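Side-chain contacts in Sn-glycerol-3-phosphate ABC transporter substrate-binding protein UspB (Mycobacterium tuberculosis, PDB 4MFI), which binds glycerophosphocholine and probably delivers it to the membrane-embedded part of an ABC importer: residues 255-260 with 264-269; 198-201 with 205-208; 175-180 with 268-273; 154-159 with 368-373. All coordinates share one frame; numbering follows the deposited sequence.

The four contacts lie close together, with centres 10 to 16 Å apart, and strand 268-272 links them. Contact 1 and contact 3 both end on this strand, sharing S268 and A269. Contact 4 uses its antiparallel neighbour, strand 144-160, in the same mixed sheet. Contact 2 reaches the strand through strand 198-201, where S268 O meets G199 N at 3.0 Å. Along the chain, contact 4 (154-159 with 368-373) encloses the others. Contact 2 nests within contact 3, and contact 1 opens after contact 2 has closed. Residues distant in sequence thus pack into one alpha/beta region of this solute-binding protein, the two-stranded sheet of 198-201 lying against strand 268-272 of the mixed sheet.

Contact 1 (255-260 with 264-269); sequences NDIANE and GILASA
The carbonyl of E260, in helix 257-262, receives two amides from the chain that turns back after the helix. L266 N donates to E260 O at 3.3 Å, from 50° above the carbonyl plane. I265 N adds a weak bond to E260 O at 2.9 Å. The Schellman motif at G264, with its positive phi (95°), ends the helix and makes this return possible. Past the turn, L266 lies at a slant against E260. L266 CD1 approaches E260 CB to 3.6 Å, and L266 CD2 is 3.8 Å from E260 OE1. Three residues before E260, I257 has CG1 trans to its backbone N (chi1 -167°), which carries it to 3.7 Å from A269 CB on strand 268-272. I257 CG1 also meets L266 CD1 at 4.1 Å, the two side chains crossing at about a right angle. The other carboxylate oxygen, E260 OE2, accepts from N255 N at 3.2 Å, and D256 OD1 caps the helix start by accepting from N259 N. E260 therefore works in three ways: its carbonyl holds the returning chain, its CB packs on leucine, and its carboxylate ties down the loop ahead of the helix, while I257 carries the apolar contact to A269 of the strand.

Contact 2 (198-201 with 205-208); sequences HGWA and LISW
Two torsions of I206 send its end toward W200: CG1 stands opposite the backbone N (chi1 -170°), and chi2 of 61° then turns CD1 to the W200 side chain and A201 O. W200 contributes by placing its indole beside its own backbone N (chi1 -68°), and the two side chains meet obliquely, with I206 CD1 3.9 Å from W200 CE3 and 4.1 Å from W200 CB. The isoleucine also lies along the last carbonyl of the strand segment. I206 CB is 3.3 Å from A201 O, and I206 CD1 is 3.6 Å from the same A201 O, so the whole branch runs beside this oxygen. A201 CB points toward the helix and reaches L205 CB at 3.8 Å. L205 is the N-cap residue of helix 206-209, so the alanine methyl packs exactly where that helix starts.

The indole is fixed from several directions. H198 CD2 sits 3.8 Å above one face of the W200 ring, offset toward its rim; Y241 meets the ring edge-to-face, and W200 NE1 is hydrogen-bonded to S244 OG. The arrangement therefore joins the two-stranded parallel sheet of 198-201 and 251-254, through a short loop, to helix 206-209, which I206 connects to S396 and L399 of helix 391-405. Apart from the connecting residues, the segments meet by van der Waals contact, the A201 carbonyl oxygen included; no polar side-chain bond joins them, and the indole N-H of W200 is satisfied by S244 instead.

Contact 3 (175-180 with 268-273); sequences QSWSEF and SAVAST
S268, at the start of strand 268-272, directs its side chain toward helix 177-191. There its OG lies 3.3 Å from F180 CZ and 3.8 Å from F180 CE1. A chi1 of 64° turns that hydroxyl to the F180 ring, with A197 O and H198 ND1 as its hydrogen-bond partners. F180 reaches out from the helix with its ring trans to the backbone N (chi1 -177°), and H198 and F157 each meet that ring edge-to-face. A269 turns its methyl away from the helix. V270 points back toward the helix, and its CG2 comes up to the rim of the W177 indole, in the plane of the ring, 3.7 Å from W177 CH2 and 4.0 Å from W177 CZ2.

This is helix-on-sheet packing of the alpha/beta type found in the periplasmic-binding-protein fold: 87 residues lie between the segments in sequence, the CA atoms of F180 and S268 are still 10.4 Å apart, and long aromatic side chains bridge the interval. The helix start that presents W177 is capped by S176 OG, which accepts from E179 N at 2.9 Å, while E179 OE1 takes Q175 N nearly along its C-O axis at 2.8 Å. Past V270, the backbone of A271 pairs with L156 of the neighbouring strand 144-160, as that of A269 does with Y158.

Contact 4 (154-159 with 368-373); sequences TPLFYY and ARVALD
Strand residue L156 faces helix 366-374 at A371, their CA atoms 7.1 Å apart, the nearest such approach of the two segments. In this protein of the periplasmic-binding-protein fold, the long strand 144-160 of the mixed sheet is here covered by a helix that comes more than 200 residues later. Direct side-chain contact is light and wholly apolar. L156 CD1 lies 4.1 Å from V370 CG1, the two side chains crossing at a slant, and the same L156 CD1 is 4.4 Å from A371 CA. With CG of L156 trans to its backbone N (chi1 -162°), the branched end is thrown out from the sheet to the helix surface; the L156 side chain also touches Q374 of the same helix.

Beside this hydrophobic patch a water makes the polar link. It donates to T154 OG1 at 2.6 Å and also to A371 O at 2.8 Å, bridging T154, a non-strand residue within the broken strand 144-160, and the helix backbone. The T154 hydroxyl does both jobs: it accepts from the water and donates to P155 O. P155 O is bound a second time by Q374 NE2, a further tie between this part of the strand and the helix. The hydrogen bond from T154 OG1 to P155 O is 2.9 Å long, its donor 41° above the carbonyl plane.

Contact 1 (255-260 with 264-269)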
loop_
_atom_site.group_PDB
_atom_site.type_symbol
_atom_site.label_atom_id
_atom_site.label_comp_id
_atom_site.label_asym_id
_atom_site.label_seq_id
_atom_site.Cartn_x
_atom_site.Cartn_y
_atom_site.Cartn_z
ATOM N N ASN A 255 14.867 11.828 3.341
ATOM C CA ASN A 255 14.053 12.409 2.281
ATOM C C ASN A 255 13.719 11.382 1.204
ATOM O O ASN A 255 12.555 11.020 1.021
ATOM C CB ASN A 255 14.732 13.630 1.663
ATOM C CG ASN A 255 13.951 14.200 0.489
ATOM O OD1 ASN A 255 12.735 14.019 0.385
ATOM N ND2 ASN A 255 14.651 14.889 -0.407
ATOM N N ASP A 256 14.737 10.917 0.489
ATOM C CA ASP A 256 14.538 9.885 -0.530
ATOM C C ASP A 256 15.032 8.581 0.066
ATOM O O ASP A 256 16.189 8.192 -0.120
ATOM C CB ASP A 256 15.294 10.221 -1.821
ATOM C CG ASP A 256 14.969 9.260 -2.969
ATOM O OD1 ASP A 256 14.572 8.100 -2.714
ATOM O OD2 ASP A 256 15.132 9.660 -4.139
ATOM N N ILE A 257 14.142 7.904 0.781
ATOM C CA ILE A 257 14.547 6.781 1.611
ATOM C C ILE A 257 15.169 5.619 0.832
ATOM O O ILE A 257 16.177 5.054 1.264
ATOM C CB ILE A 257 13.390 6.311 2.531
ATOM C CG1 ILE A 257 13.910 5.368 3.615
ATOM C CG2 ILE A 257 12.237 5.700 1.729
ATOM C CD1 ILE A 257 12.895 5.111 4.695
ATOM N N ALA A 258 14.593 5.272 -0.313
ATOM C CA ALA A 258 15.120 4.167 -1.109
ATOM C C ALA A 258 16.525 4.494 -1.586
ATOM O O ALA A 258 17.432 3.660 -1.526
ATOM C CB ALA A 258 14.217 3.882 -2.287
ATOM N N ASN A 259 16.701 5.718 -2.057
ATOM C CA ASN A 259 18.004 6.178 -2.497
ATOM C C ASN A 259 19.030 6.310 -1.361
ATOM O O ASN A 259 20.208 5.987 -1.533
ATOM C CB ASN A 259 17.843 7.495 -3.237
ATOM C CG ASN A 259 19.001 7.796 -4.113
ATOM O OD1 ASN A 259 19.209 7.147 -5.139
ATOM N ND2 ASN A 259 19.779 8.784 -3.720
ATOM N N GLU A 260 18.597 6.790 -0.201
ATOM C CA GLU A 260 19.515 6.883 0.934
ATOM C C GLU A 260 19.971 5.507 1.395
ATOM O O GLU A 260 21.114 5.333 1.819
ATOM C CB GLU A 260 18.894 7.676 2.086
ATOM C CG GLU A 260 18.847 9.174 1.815
ATOM C CD GLU A 260 18.449 9.982 3.033
ATOM O OE1 GLU A 260 18.629 9.493 4.168
ATOM O OE2 GLU A 260 17.958 11.114 2.852
ATOM N N GLY A 264 23.978 3.837 0.631
ATOM C CA GLY A 264 24.727 3.482 1.823
ATOM C C GLY A 264 24.669 4.467 2.978
ATOM O O GLY A 264 25.401 4.310 3.954
ATOM N N ILE A 265 23.812 5.479 2.882
ATOM C CA ILE A 265 23.678 6.452 3.966
ATOM C C ILE A 265 22.980 5.830 5.186
ATOM O O ILE A 265 23.286 6.175 6.334
ATOM C CB ILE A 265 22.893 7.697 3.501
ATOM C CG1 ILE A 265 23.540 8.317 2.260
ATOM C CG2 ILE A 265 22.787 8.729 4.629
ATOM C CD1 ILE A 265 25.020 8.616 2.419
ATOM N N LEU A 266 22.052 4.909 4.927
ATOM C CA LEU A 266 21.268 4.234 5.960
ATOM C C LEU A 266 21.601 2.753 5.981
ATOM O O LEU A 266 21.562 2.099 4.936
ATOM C CB LEU A 266 19.776 4.363 5.659
ATOM C CG LEU A 266 19.241 5.766 5.400
ATOM C CD1 LEU A 266 17.800 5.693 4.911
ATOM C CD2 LEU A 266 19.349 6.655 6.644
ATOM N N ALA A 267 21.870 2.195 7.164
ATOM C CA ALA A 267 22.121 0.749 7.259
ATOM C C ALA A 267 20.850 -0.076 7.052
ATOM O O ALA A 267 20.918 -1.270 6.754
ATOM C CB ALA A 267 22.761 0.392 8.588
ATOM N N SER A 268 19.695 0.553 7.246
ATOM C CA SER A 268 18.416 -0.128 7.110
ATOM C C SER A 268 17.296 0.889 6.957
ATOM O O SER A 268 17.466 2.075 7.282
ATOM C CB SER A 268 18.146 -1.045 8.313
ATOM O OG SER A 268 18.023 -0.313 9.522
ATOM N N ALA A 269 16.145 0.421 6.485
ATOM C CA ALA A 269 15.001 1.287 6.233
ATOM C C ALA A 269 13.780 0.451 5.955
ATOM O O ALA A 269 13.883 -0.622 5.374
ATOM C CB ALA A 269 15.277 2.184 5.027
#

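Contact 2 (198-201 with 205-208)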
loop_
_atom_site.group_PDB
_atom_site.type_symbol
_atom_site.label_atom_id
_atom_site.label_comp_id
_atom_site.label_asym_id
_atom_site.label_seq_id
_atom_site.Cartn_x
_atom_site.Cartn_y
_atom_site.Cartn_z
ATOM N N HIS A 198 19.339 3.553 10.794
ATOM C CA HIS A 198 17.980 3.366 10.286
ATOM C C HIS A 198 17.466 4.686 9.762
ATOM O O HIS A 198 17.702 5.726 10.367
ATOM C CB HIS A 198 17.056 2.854 11.408
ATOM C CG HIS A 198 15.749 2.317 10.915
ATOM N ND1 HIS A 198 15.652 1.137 10.211
ATOM C CD2 HIS A 198 14.483 2.794 11.027
ATOM C CE1 HIS A 198 14.385 0.906 9.909
ATOM N NE2 HIS A 198 13.654 1.898 10.390
ATOM N N GLY A 199 16.773 4.646 8.629
ATOM C CA GLY A 199 16.067 5.823 8.146
ATOM C C GLY A 199 14.574 5.586 8.182
ATOM O O GLY A 199 14.096 4.530 7.770
ATOM N N TRP A 200 13.849 6.581 8.685
ATOM C CA TRP A 200 12.389 6.619 8.628
ATOM C C TRP A 200 11.973 7.488 7.459
ATOM O O TRP A 200 12.580 8.528 7.207
ATOM C CB TRP A 200 11.818 7.240 9.906
ATOM C CG TRP A 200 12.008 6.414 11.146
ATOM C CD1 TRP A 200 12.914 6.629 12.150
ATOM C CD2 TRP A 200 11.255 5.253 11.524
ATOM N NE1 TRP A 200 12.780 5.665 13.119
ATOM C CE2 TRP A 200 11.761 4.814 12.766
ATOM C CE3 TRP A 200 10.209 4.539 10.930
ATOM C CZ2 TRP A 200 11.264 3.690 13.421
ATOM C CZ3 TRP A 200 9.709 3.424 11.587
ATOM C CH2 TRP A 200 10.240 3.007 12.815
ATOM N N ALA A 201 10.906 7.093 6.765
ATOM C CA ALA A 201 10.384 7.907 5.674
ATOM C C ALA A 201 9.970 9.291 6.171
ATOM O O ALA A 201 9.645 9.470 7.353
ATOM C CB ALA A 201 9.194 7.221 5.041
ATOM N N LEU A 205 5.479 9.371 3.211
ATOM C CA LEU A 205 5.203 7.949 3.407
ATOM C C LEU A 205 5.144 7.479 4.857
ATOM O O LEU A 205 4.761 6.341 5.121
ATOM C CB LEU A 205 6.236 7.107 2.653
ATOM C CG LEU A 205 5.771 5.734 2.179
ATOM C CD1 LEU A 205 4.623 5.878 1.200
ATOM C CD2 LEU A 205 6.919 4.982 1.541
ATOM N N ILE A 206 5.517 8.332 5.804
ATOM C CA ILE A 206 5.688 7.860 7.175
ATOM C C ILE A 206 4.389 7.376 7.846
ATOM O O ILE A 206 4.423 6.419 8.612
ATOM C CB ILE A 206 6.441 8.899 8.055
ATOM C CG1 ILE A 206 6.845 8.307 9.413
ATOM C CG2 ILE A 206 5.593 10.146 8.250
ATOM C CD1 ILE A 206 7.779 7.112 9.303
ATOM N N SER A 207 3.235 7.983 7.555
ATOM C CA SER A 207 2.022 7.423 8.167
ATOM C C SER A 207 1.743 6.004 7.686
ATOM O O SER A 207 1.147 5.208 8.406
ATOM C CB SER A 207 0.781 8.303 7.985
ATOM O OG SER A 207 0.340 8.308 6.639
ATOM N N TRP A 208 2.193 5.679 6.475
ATOM C CA TRP A 208 2.059 4.318 5.969
ATOM C C TRP A 208 3.038 3.362 6.637
ATOM O O TRP A 208 2.636 2.307 7.132
ATOM C CB TRP A 208 2.260 4.308 4.454
ATOM C CG TRP A 208 1.917 3.017 3.775
ATOM C CD1 TRP A 208 0.713 2.362 3.798
ATOM C CD2 TRP A 208 2.770 2.255 2.912
ATOM N NE1 TRP A 208 0.774 1.232 3.015
ATOM C CE2 TRP A 208 2.026 1.146 2.459
ATOM C CE3 TRP A 208 4.099 2.400 2.481
ATOM C CZ2 TRP A 208 2.558 0.195 1.585
ATOM C CZ3 TRP A 208 4.630 1.450 1.623
ATOM C CH2 TRP A 208 3.860 0.362 1.180
#

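Contact 3 (175-180 with 268-273)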
loop_
_atom_site.group_PDB
_atom_site.type_symbol
_atom_site.label_atom_id
_atom_site.label_comp_id
_atom_site.label_asym_id
_atom_site.label_seq_id
_atom_site.Cartn_x
_atom_site.Cartn_y
_atom_site.Cartn_z
ATOM N N GLN A 175 13.431 -9.512 14.994
ATOM C CA GLN A 175 12.268 -10.297 15.403
ATOM C C GLN A 175 11.187 -9.423 16.019
ATOM O O GLN A 175 10.004 -9.770 16.002
ATOM C CB GLN A 175 12.699 -11.336 16.444
ATOM C CG GLN A 175 13.426 -12.551 15.882
ATOM C CD GLN A 175 12.478 -13.533 15.230
ATOM O OE1 GLN A 175 11.259 -13.338 15.236
ATOM N NE2 GLN A 175 13.029 -14.595 14.668
ATOM N N SER A 176 11.608 -8.307 16.602
ATOM C CA SER A 176 10.690 -7.335 17.175
ATOM C C SER A 176 11.290 -5.957 16.986
ATOM O O SER A 176 12.510 -5.816 16.822
ATOM C CB SER A 176 10.455 -7.603 18.670
ATOM O OG SER A 176 11.639 -7.391 19.431
ATOM N N TRP A 177 10.454 -4.931 17.031
ATOM C CA TRP A 177 10.983 -3.581 16.996
ATOM C C TRP A 177 11.873 -3.280 18.202
ATOM O O TRP A 177 12.859 -2.542 18.082
ATOM C CB TRP A 177 9.849 -2.563 16.834
ATOM C CG TRP A 177 9.379 -2.512 15.411
ATOM C CD1 TRP A 177 8.219 -3.028 14.901
ATOM C CD2 TRP A 177 10.091 -1.951 14.305
ATOM N NE1 TRP A 177 8.163 -2.804 13.538
ATOM C CE2 TRP A 177 9.302 -2.147 13.151
ATOM C CE3 TRP A 177 11.319 -1.294 14.178
ATOM C CZ2 TRP A 177 9.700 -1.704 11.887
ATOM C CZ3 TRP A 177 11.715 -0.857 12.924
ATOM C CH2 TRP A 177 10.907 -1.064 11.794
ATOM N N SER A 178 11.565 -3.879 19.352
ATOM C CA SER A 178 12.401 -3.680 20.528
ATOM C C SER A 178 13.779 -4.322 20.380
ATOM O O SER A 178 14.775 -3.754 20.829
ATOM C CB SER A 178 11.680 -4.140 21.794
ATOM O OG SER A 178 10.597 -3.268 22.058
ATOM N N GLU A 179 13.856 -5.481 19.725
ATOM C CA GLU A 179 15.169 -6.038 19.403
ATOM C C GLU A 179 15.934 -5.098 18.479
ATOM O O GLU A 179 17.127 -4.851 18.678
ATOM C CB GLU A 179 15.062 -7.419 18.753
ATOM C CG GLU A 179 16.436 -8.069 18.529
ATOM C CD GLU A 179 16.397 -9.331 17.686
ATOM O OE1 GLU A 179 15.625 -9.388 16.702
ATOM O OE2 GLU A 179 17.154 -10.279 18.005
ATOM N N PHE A 180 15.254 -4.563 17.466
ATOM C CA PHE A 180 15.921 -3.648 16.560
ATOM C C PHE A 180 16.447 -2.428 17.303
ATOM O O PHE A 180 17.551 -1.953 17.037
ATOM C CB PHE A 180 15.030 -3.194 15.410
ATOM C CG PHE A 180 15.766 -2.321 14.448
ATOM C CD1 PHE A 180 16.828 -2.847 13.728
ATOM C CD2 PHE A 180 15.469 -0.969 14.319
ATOM C CE1 PHE A 180 17.581 -2.057 12.870
ATOM C CE2 PHE A 180 16.212 -0.167 13.447
ATOM C CZ PHE A 180 17.273 -0.718 12.727
ATOM N N SER A 268 19.695 0.553 7.246
ATOM C CA SER A 268 18.416 -0.128 7.110
ATOM C C SER A 268 17.296 0.889 6.957
ATOM O O SER A 268 17.466 2.075 7.282
ATOM C CB SER A 268 18.146 -1.045 8.313
ATOM O OG SER A 268 18.023 -0.313 9.522
ATOM N N ALA A 269 16.145 0.421 6.485
ATOM C CA ALA A 269 15.001 1.287 6.233
ATOM C C ALA A 269 13.780 0.451 5.955
ATOM O O ALA A 269 13.883 -0.622 5.374
ATOM C CB ALA A 269 15.277 2.184 5.027
ATOM N N VAL A 270 12.620 0.946 6.379
ATOM C CA VAL A 270 11.350 0.405 5.915
ATOM C C VAL A 270 10.873 1.248 4.740
ATOM O O VAL A 270 10.657 2.455 4.858
ATOM C CB VAL A 270 10.289 0.371 7.031
ATOM C CG1 VAL A 270 8.938 -0.068 6.472
ATOM C CG2 VAL A 270 10.731 -0.565 8.146
ATOM N N ALA A 271 10.753 0.604 3.588
ATOM C CA ALA A 271 10.325 1.276 2.374
ATOM C C ALA A 271 9.406 0.344 1.602
ATOM O O ALA A 271 9.210 -0.800 1.993
ATOM C CB ALA A 271 11.534 1.675 1.531
ATOM N N SER A 272 8.843 0.819 0.502
ATOM C CA SER A 272 7.921 -0.019 -0.251
ATOM C C SER A 272 8.609 -1.186 -0.941
ATOM O O SER A 272 9.774 -1.092 -1.352
ATOM C CB SER A 272 7.198 0.821 -1.300
ATOM O OG SER A 272 6.232 0.055 -1.994
ATOM N N THR A 273 7.868 -2.282 -1.087
ATOM C CA THR A 273 8.268 -3.357 -1.990
ATOM C C THR A 273 8.462 -2.814 -3.411
ATOM O O THR A 273 9.221 -3.381 -4.203
ATOM C CB THR A 273 7.221 -4.495 -2.009
ATOM O OG1 THR A 273 5.910 -3.941 -2.193
ATOM C CG2 THR A 273 7.247 -5.262 -0.707
#

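Contact 4 (154-159 with 368-373)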
loop_
_atom_site.group_PDB
_atom_site.type_symbol
_atom_site.label_atom_id
_atom_site.label_comp_id
_atom_site.label_asym_id
_atom_site.label_seq_id
_atom_site.Cartn_x
_atom_site.Cartn_y
_atom_site.Cartn_z
ATOM N N THR A 154 3.553 -3.554 -0.222
ATOM C CA THR A 154 3.602 -3.482 1.236
ATOM C C THR A 154 4.921 -2.838 1.632
ATOM O O THR A 154 5.829 -2.712 0.807
ATOM C CB THR A 154 3.567 -4.873 1.919
ATOM O OG1 THR A 154 4.837 -5.513 1.753
ATOM C CG2 THR A 154 2.454 -5.753 1.373
ATOM N N PRO A 155 5.047 -2.437 2.900
ATOM C CA PRO A 155 6.389 -2.087 3.364
ATOM C C PRO A 155 7.282 -3.330 3.454
ATOM O O PRO A 155 6.799 -4.466 3.540
ATOM C CB PRO A 155 6.130 -1.512 4.761
ATOM C CG PRO A 155 4.711 -1.016 4.699
ATOM C CD PRO A 155 4.016 -2.068 3.886
ATOM N N LEU A 156 8.587 -3.093 3.434
ATOM C CA LEU A 156 9.590 -4.145 3.498
ATOM C C LEU A 156 10.761 -3.598 4.308
ATOM O O LEU A 156 11.040 -2.400 4.257
ATOM C CB LEU A 156 10.043 -4.488 2.081
ATOM C CG LEU A 156 10.758 -5.816 1.872
ATOM C CD1 LEU A 156 9.867 -6.970 2.294
ATOM C CD2 LEU A 156 11.166 -5.951 0.404
ATOM N N PHE A 157 11.433 -4.462 5.068
ATOM C CA PHE A 157 12.581 -4.050 5.876
ATOM C C PHE A 157 13.864 -4.357 5.104
ATOM O O PHE A 157 14.211 -5.515 4.894
ATOM C CB PHE A 157 12.560 -4.773 7.234
ATOM C CG PHE A 157 13.554 -4.238 8.231
ATOM C CD1 PHE A 157 14.898 -4.603 8.168
ATOM C CD2 PHE A 157 13.141 -3.389 9.254
ATOM C CE1 PHE A 157 15.823 -4.099 9.098
ATOM C CE2 PHE A 157 14.049 -2.897 10.191
ATOM C CZ PHE A 157 15.393 -3.247 10.110
ATOM N N TYR A 158 14.552 -3.310 4.664
ATOM C CA TYR A 158 15.785 -3.452 3.905
ATOM C C TYR A 158 16.974 -3.318 4.842
ATOM O O TYR A 158 16.986 -2.438 5.708
ATOM C CB TYR A 158 15.868 -2.362 2.835
ATOM C CG TYR A 158 14.818 -2.455 1.750
ATOM C CD1 TYR A 158 15.074 -3.163 0.580
ATOM C CD2 TYR A 158 13.578 -1.823 1.876
ATOM C CE1 TYR A 158 14.139 -3.246 -0.434
ATOM C CE2 TYR A 158 12.618 -1.910 0.857
ATOM C CZ TYR A 158 12.910 -2.628 -0.296
ATOM O OH TYR A 158 11.993 -2.721 -1.329
ATOM N N TYR A 159 17.986 -4.164 4.672
ATOM C CA TYR A 159 19.176 -4.061 5.517
ATOM C C TYR A 159 20.482 -4.306 4.781
ATOM O O TYR A 159 20.558 -5.128 3.865
ATOM C CB TYR A 159 19.070 -4.930 6.778
ATOM C CG TYR A 159 19.077 -6.436 6.583
ATOM C CD1 TYR A 159 17.910 -7.132 6.264
ATOM C CD2 TYR A 159 20.243 -7.174 6.770
ATOM C CE1 TYR A 159 17.914 -8.521 6.119
ATOM C CE2 TYR A 159 20.258 -8.554 6.630
ATOM C CZ TYR A 159 19.096 -9.224 6.296
ATOM O OH TYR A 159 19.125 -10.596 6.163
ATOM N N ALA A 368 12.165 -11.029 -3.928
ATOM C CA ALA A 368 10.791 -10.993 -4.410
ATOM C C ALA A 368 9.978 -12.046 -3.661
ATOM O O ALA A 368 8.800 -11.830 -3.362
ATOM C CB ALA A 368 10.739 -11.232 -5.911
ATOM N N ARG A 369 10.607 -13.172 -3.326
ATOM C CA ARG A 369 9.917 -14.192 -2.523
ATOM C C ARG A 369 9.661 -13.739 -1.077
ATOM O O ARG A 369 8.609 -14.050 -0.509
ATOM C CB ARG A 369 10.646 -15.539 -2.540
ATOM C CG ARG A 369 9.751 -16.694 -2.084
ATOM C CD ARG A 369 10.521 -17.972 -1.778
ATOM N NE ARG A 369 11.192 -18.541 -2.946
ATOM C CZ ARG A 369 10.593 -19.269 -3.889
ATOM N NH1 ARG A 369 9.285 -19.508 -3.831
ATOM N NH2 ARG A 369 11.302 -19.750 -4.904
ATOM N N VAL A 370 10.596 -13.001 -0.478
ATOM C CA VAL A 370 10.344 -12.427 0.849
ATOM C C VAL A 370 9.091 -11.549 0.828
ATOM O O VAL A 370 8.218 -11.666 1.700
ATOM C CB VAL A 370 11.546 -11.611 1.364
ATOM C CG1 VAL A 370 11.175 -10.825 2.626
ATOM C CG2 VAL A 370 12.733 -12.526 1.623
ATOM N N ALA A 371 8.987 -10.688 -0.181
ATOM C CA ALA A 371 7.825 -9.813 -0.314
ATOM C C ALA A 371 6.536 -10.623 -0.486
ATOM O O ALA A 371 5.503 -10.291 0.099
ATOM C CB ALA A 371 8.019 -8.850 -1.480
ATOM N N LEU A 372 6.607 -11.679 -1.293
ATOM C CA LEU A 372 5.487 -12.586 -1.499
ATOM C C LEU A 372 5.042 -13.246 -0.208
ATOM O O LEU A 372 3.848 -13.293 0.112
ATOM C CB LEU A 372 5.913 -13.702 -2.449
ATOM C CG LEU A 372 5.681 -13.532 -3.935
ATOM C CD1 LEU A 372 5.121 -14.824 -4.503
ATOM C CD2 LEU A 372 4.703 -12.426 -4.129
ATOM N N ASP A 373 6.013 -13.781 0.523
ATOM C CA ASP A 373 5.723 -14.579 1.706
ATOM C C ASP A 373 5.137 -13.764 2.850
ATOM O O ASP A 373 4.511 -14.318 3.753
ATOM C CB ASP A 373 6.975 -15.331 2.156
ATOM C CG ASP A 373 7.367 -16.443 1.191
ATOM O OD1 ASP A 373 6.533 -16.838 0.347
ATOM O OD2 ASP A 373 8.513 -16.926 1.278
HETATM O O HOH W 1 5.892 -7.845 1.448
#